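Local structure of polar amino acid ABC uptake transporter substrate binding protein (Streptococcus thermophilus LMG 18311, 3HV1) at residues W14-D28 and F55-W69. The protein probably binds a polar amino acid outside the cell and delivers it to an ABC transporter for uptake. Numbering follows the deposited sequence.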
# COMPACT_ATOMS: atom_id res chain seq x y z
N TRP A 14 20.63 5.80 -11.84
CA TRP A 14 21.13 5.88 -10.47
C TRP A 14 22.64 6.09 -10.47
O TRP A 14 23.17 6.86 -9.67
CB TRP A 14 20.78 4.62 -9.67
CG TRP A 14 21.26 4.70 -8.24
CD1 TRP A 14 22.24 3.96 -7.66
CD2 TRP A 14 20.81 5.63 -7.24
NE1 TRP A 14 22.43 4.36 -6.36
CE2 TRP A 14 21.58 5.39 -6.07
CE3 TRP A 14 19.85 6.65 -7.21
CZ2 TRP A 14 21.41 6.12 -4.89
CZ3 TRP A 14 19.67 7.38 -6.03
CH2 TRP A 14 20.45 7.11 -4.89
N GLN A 15 23.33 5.43 -11.39
CA GLN A 15 24.77 5.56 -11.51
C GLN A 15 25.19 6.99 -11.80
O GLN A 15 26.20 7.47 -11.29
CB GLN A 15 25.29 4.64 -12.62
CG GLN A 15 25.71 3.28 -12.11
CD GLN A 15 27.00 3.35 -11.32
OE1 GLN A 15 28.06 3.66 -11.87
NE2 GLN A 15 26.91 3.09 -10.02
N THR A 16 24.42 7.66 -12.64
CA THR A 16 24.71 9.04 -13.00
C THR A 16 24.42 9.98 -11.84
O THR A 16 25.25 10.83 -11.50
CB THR A 16 23.90 9.46 -14.24
OG1 THR A 16 24.36 8.70 -15.38
CG2 THR A 16 24.06 10.93 -14.53
N TYR A 17 23.27 9.82 -11.20
CA TYR A 17 22.92 10.68 -10.07
C TYR A 17 23.98 10.65 -8.99
O TYR A 17 24.38 11.68 -8.47
CB TYR A 17 21.57 10.27 -9.47
CG TYR A 17 20.42 10.28 -10.45
CD1 TYR A 17 20.21 11.36 -11.31
CD2 TYR A 17 19.53 9.21 -10.51
CE1 TYR A 17 19.13 11.37 -12.20
CE2 TYR A 17 18.46 9.21 -11.40
CZ TYR A 17 18.26 10.29 -12.23
OH TYR A 17 17.19 10.28 -13.09
N THR A 18 24.43 9.45 -8.62
CA THR A 18 25.45 9.32 -7.59
C THR A 18 26.78 9.86 -8.09
O THR A 18 27.51 10.53 -7.35
CB THR A 18 25.66 7.86 -7.20
OG1 THR A 18 25.91 7.09 -8.38
CG2 THR A 18 24.44 7.33 -6.48
N LYS A 19 27.10 9.58 -9.35
CA LYS A 19 28.35 10.04 -9.94
C LYS A 19 28.40 11.56 -10.04
O LYS A 19 29.35 12.18 -9.57
CB LYS A 19 28.56 9.42 -11.33
CG LYS A 19 29.56 10.17 -12.23
CD LYS A 19 30.89 10.41 -11.52
CE LYS A 19 31.82 11.31 -12.35
NZ LYS A 19 33.06 11.70 -11.62
N GLU A 20 27.38 12.16 -10.64
CA GLU A 20 27.33 13.61 -10.78
C GLU A 20 26.94 14.25 -9.46
O GLU A 20 27.01 15.47 -9.31
CB GLU A 20 26.31 14.03 -11.85
CG GLU A 20 26.41 13.28 -13.16
CD GLU A 20 25.55 13.91 -14.25
OE1 GLU A 20 24.48 14.47 -13.92
OE2 GLU A 20 25.94 13.84 -15.43
N LYS A 21 26.52 13.42 -8.51
CA LYS A 21 26.10 13.90 -7.19
C LYS A 21 25.04 14.98 -7.35
O LYS A 21 25.07 16.00 -6.67
CB LYS A 21 27.30 14.47 -6.44
CG LYS A 21 28.38 13.45 -6.12
CD LYS A 21 29.53 14.09 -5.36
CE LYS A 21 30.62 13.09 -5.06
NZ LYS A 21 31.81 13.75 -4.45
N LYS A 22 24.10 14.73 -8.25
CA LYS A 22 23.03 15.68 -8.52
C LYS A 22 21.78 15.02 -9.06
O LYS A 22 21.85 14.02 -9.78
CB LYS A 22 23.47 16.72 -9.57
CG LYS A 22 24.58 17.66 -9.18
CD LYS A 22 24.78 18.66 -10.32
CE LYS A 22 25.89 19.67 -10.03
NZ LYS A 22 26.03 20.64 -11.15
N ILE A 23 20.64 15.61 -8.74
CA ILE A 23 19.36 15.14 -9.22
C ILE A 23 18.49 16.38 -9.24
O ILE A 23 18.63 17.24 -8.37
CB ILE A 23 18.76 14.08 -8.29
CG1 ILE A 23 17.51 13.48 -8.93
CG2 ILE A 23 18.45 14.70 -6.92
CD1 ILE A 23 17.19 12.07 -8.47
N LYS A 24 17.61 16.49 -10.23
CA LYS A 24 16.74 17.67 -10.34
C LYS A 24 15.31 17.29 -10.03
O LYS A 24 14.78 16.30 -10.54
CB LYS A 24 16.84 18.27 -11.76
CG LYS A 24 15.99 19.53 -11.95
CD LYS A 24 16.27 20.25 -13.29
CE LYS A 24 17.59 21.01 -13.27
NZ LYS A 24 17.75 21.95 -14.42
N ILE A 25 14.67 18.07 -9.17
CA ILE A 25 13.30 17.81 -8.77
C ILE A 25 12.39 18.98 -9.10
O ILE A 25 12.70 20.14 -8.79
CB ILE A 25 13.23 17.52 -7.25
CG1 ILE A 25 14.21 16.39 -6.91
CG2 ILE A 25 11.79 17.15 -6.85
CD1 ILE A 25 14.23 16.00 -5.44
N GLY A 26 11.27 18.68 -9.74
CA GLY A 26 10.33 19.71 -10.11
C GLY A 26 9.22 19.86 -9.10
O GLY A 26 8.74 18.87 -8.54
N PHE A 27 8.80 21.10 -8.87
CA PHE A 27 7.73 21.37 -7.91
C PHE A 27 6.94 22.60 -8.32
O PHE A 27 7.40 23.42 -9.11
CB PHE A 27 8.32 21.60 -6.52
CG PHE A 27 9.08 22.89 -6.37
CD1 PHE A 27 8.57 23.92 -5.59
CD2 PHE A 27 10.29 23.09 -7.02
CE1 PHE A 27 9.25 25.13 -5.45
CE2 PHE A 27 10.98 24.28 -6.90
CZ PHE A 27 10.46 25.31 -6.11
N ASP A 28 5.74 22.71 -7.76
CA ASP A 28 4.85 23.85 -8.01
C ASP A 28 5.24 24.90 -6.96
O ASP A 28 4.99 24.70 -5.77
CB ASP A 28 3.40 23.39 -7.81
CG ASP A 28 2.40 24.51 -8.01
OD1 ASP A 28 2.77 25.70 -7.87
OD2 ASP A 28 1.22 24.20 -8.28
N PHE A 55 18.31 12.70 -0.05
CA PHE A 55 19.47 12.69 -0.92
C PHE A 55 20.78 13.01 -0.24
O PHE A 55 21.85 12.63 -0.73
CB PHE A 55 19.19 13.56 -2.14
CG PHE A 55 18.19 12.93 -3.07
CD1 PHE A 55 18.53 11.77 -3.77
CD2 PHE A 55 16.90 13.41 -3.16
CE1 PHE A 55 17.58 11.10 -4.54
CE2 PHE A 55 15.94 12.75 -3.92
CZ PHE A 55 16.28 11.58 -4.61
N LYS A 56 20.71 13.64 0.92
CA LYS A 56 21.92 13.94 1.67
C LYS A 56 22.53 12.60 2.11
O LYS A 56 23.74 12.48 2.27
CB LYS A 56 21.60 14.79 2.89
CG LYS A 56 22.82 15.26 3.68
CD LYS A 56 22.38 16.08 4.89
CE LYS A 56 23.56 16.67 5.63
NZ LYS A 56 23.12 17.54 6.77
N LEU A 57 21.67 11.60 2.30
CA LEU A 57 22.13 10.27 2.71
C LEU A 57 23.06 9.66 1.68
O LEU A 57 23.94 8.87 2.01
CB LEU A 57 20.95 9.33 2.86
CG LEU A 57 19.92 9.66 3.94
CD1 LEU A 57 18.72 8.70 3.81
CD2 LEU A 57 20.59 9.53 5.29
N TYR A 58 22.82 10.02 0.43
CA TYR A 58 23.58 9.48 -0.68
C TYR A 58 24.62 10.43 -1.24
O TYR A 58 25.28 10.12 -2.23
CB TYR A 58 22.62 9.05 -1.79
CG TYR A 58 21.60 8.02 -1.35
CD1 TYR A 58 21.98 6.69 -1.13
CD2 TYR A 58 20.27 8.36 -1.15
CE1 TYR A 58 21.05 5.73 -0.72
CE2 TYR A 58 19.33 7.40 -0.74
CZ TYR A 58 19.73 6.09 -0.53
OH TYR A 58 18.80 5.14 -0.16
N GLY A 59 24.76 11.59 -0.60
CA GLY A 59 25.73 12.57 -1.07
C GLY A 59 25.31 13.14 -2.41
O GLY A 59 26.14 13.43 -3.27
N ILE A 60 24.00 13.30 -2.60
CA ILE A 60 23.48 13.85 -3.85
C ILE A 60 22.82 15.19 -3.56
O ILE A 60 21.95 15.28 -2.70
CB ILE A 60 22.44 12.91 -4.49
CG1 ILE A 60 23.13 11.62 -4.95
CG2 ILE A 60 21.73 13.61 -5.64
CD1 ILE A 60 22.17 10.51 -5.34
N ASP A 61 23.28 16.22 -4.27
CA ASP A 61 22.73 17.56 -4.13
C ASP A 61 21.46 17.63 -4.98
O ASP A 61 21.39 17.04 -6.06
CB ASP A 61 23.74 18.61 -4.62
CG ASP A 61 24.93 18.76 -3.70
OD1 ASP A 61 24.72 19.04 -2.50
OD2 ASP A 61 26.08 18.61 -4.16
N VAL A 62 20.47 18.35 -4.47
CA VAL A 62 19.20 18.49 -5.16
C VAL A 62 19.06 19.85 -5.84
O VAL A 62 19.28 20.90 -5.22
CB VAL A 62 18.02 18.31 -4.18
CG1 VAL A 62 16.69 18.38 -4.94
CG2 VAL A 62 18.15 16.97 -3.46
N GLU A 63 18.74 19.80 -7.12
CA GLU A 63 18.51 21.01 -7.91
C GLU A 63 17.00 21.18 -7.95
O GLU A 63 16.31 20.41 -8.62
CB GLU A 63 19.05 20.84 -9.33
CG GLU A 63 18.63 21.94 -10.29
CD GLU A 63 19.44 23.20 -10.11
OE1 GLU A 63 20.65 23.18 -10.44
OE2 GLU A 63 18.87 24.22 -9.64
N TRP A 64 16.48 22.16 -7.23
CA TRP A 64 15.05 22.39 -7.19
C TRP A 64 14.59 23.27 -8.35
O TRP A 64 15.04 24.40 -8.50
CB TRP A 64 14.65 23.01 -5.85
CG TRP A 64 14.70 21.99 -4.73
CD1 TRP A 64 15.69 21.82 -3.80
CD2 TRP A 64 13.71 20.99 -4.44
NE1 TRP A 64 15.37 20.77 -2.95
CE2 TRP A 64 14.16 20.25 -3.33
CE3 TRP A 64 12.48 20.65 -5.03
CZ2 TRP A 64 13.43 19.19 -2.79
CZ3 TRP A 64 11.75 19.59 -4.49
CH2 TRP A 64 12.23 18.88 -3.38
N GLN A 65 13.69 22.74 -9.16
CA GLN A 65 13.18 23.45 -10.32
C GLN A 65 11.69 23.77 -10.24
O GLN A 65 10.86 22.87 -10.27
CB GLN A 65 13.46 22.61 -11.57
CG GLN A 65 13.03 23.26 -12.87
CD GLN A 65 13.86 24.48 -13.20
OE1 GLN A 65 15.07 24.40 -13.37
NE2 GLN A 65 13.19 25.63 -13.29
N ALA A 66 11.36 25.05 -10.13
CA ALA A 66 9.95 25.44 -10.09
C ALA A 66 9.45 25.19 -11.51
O ALA A 66 10.09 25.63 -12.46
CB ALA A 66 9.82 26.92 -9.71
N ILE A 67 8.33 24.50 -11.66
CA ILE A 67 7.82 24.21 -12.99
C ILE A 67 6.35 24.58 -13.17
O ILE A 67 5.66 24.88 -12.21
CB ILE A 67 7.93 22.71 -13.32
CG1 ILE A 67 7.04 21.91 -12.35
CG2 ILE A 67 9.37 22.25 -13.23
CD1 ILE A 67 6.95 20.42 -12.65
N ASP A 68 5.90 24.59 -14.42
CA ASP A 68 4.50 24.85 -14.70
C ASP A 68 3.94 23.49 -14.30
O ASP A 68 4.21 22.49 -14.97
CB ASP A 68 4.28 25.10 -16.20
CG ASP A 68 2.82 25.33 -16.55
OD1 ASP A 68 1.97 24.52 -16.11
OD2 ASP A 68 2.52 26.32 -17.27
N TRP A 69 3.18 23.44 -13.21
CA TRP A 69 2.65 22.17 -12.71
C TRP A 69 1.92 21.31 -13.75
O TRP A 69 2.06 20.09 -13.76
CB TRP A 69 1.73 22.43 -11.50
CG TRP A 69 1.43 21.19 -10.67
CD1 TRP A 69 0.20 20.69 -10.39
CD2 TRP A 69 2.38 20.34 -10.00
NE1 TRP A 69 0.31 19.57 -9.59
CE2 TRP A 69 1.64 19.34 -9.34
CE3 TRP A 69 3.77 20.33 -9.91
CZ2 TRP A 69 2.25 18.32 -8.58
CZ3 TRP A 69 4.39 19.31 -9.15
CH2 TRP A 69 3.62 18.33 -8.50
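Trp14 turns the CH2–CZ2 edge of its indole onto one face of Tyr58, a T-shaped pair with planes at 89°; its chi1 of -178°, CG trans to the backbone N, carries the ring across. CH2 also meets Ile60 CD1 at 3.8 Å. After a Schellman motif ends helix 14-20, with Lys21 at positive phi, strand 22-27 runs parallel to strand 61-66, and seven backbone hydrogen bonds join the segments from Asp61 N–Lys21 O to Ile67 N–Phe27 O. Ile23 sets CG2 4.1 Å from the centroid of the Phe55 ring, almost on its normal, and packs the same methyl against Ile60 CG2. On the other sheet face the Lys24 and Glu63 chains lie alongside each other. Ile25 CB and Val62 CG1 share one face of the Trp64 indole, and Ile25 CD1 meets Val62 CG1 at a tight 3.5 Å. The edge of Trp64 is turned toward the face of Phe27 in an offset edge-to-face pair, and Phe27 CE2 lies 3.3 Å from Ala66 N. Asp28 CB packs against Trp69 CE3 at 3.7 Å. In this lobe of the type II periplasmic-binding-protein fold, strand 22-27 lies between strands 61-66 and 83-84; helix 46-56 packs on Ile25, Val62 and Trp64, and helix 220-236 on Trp14 and Ile23.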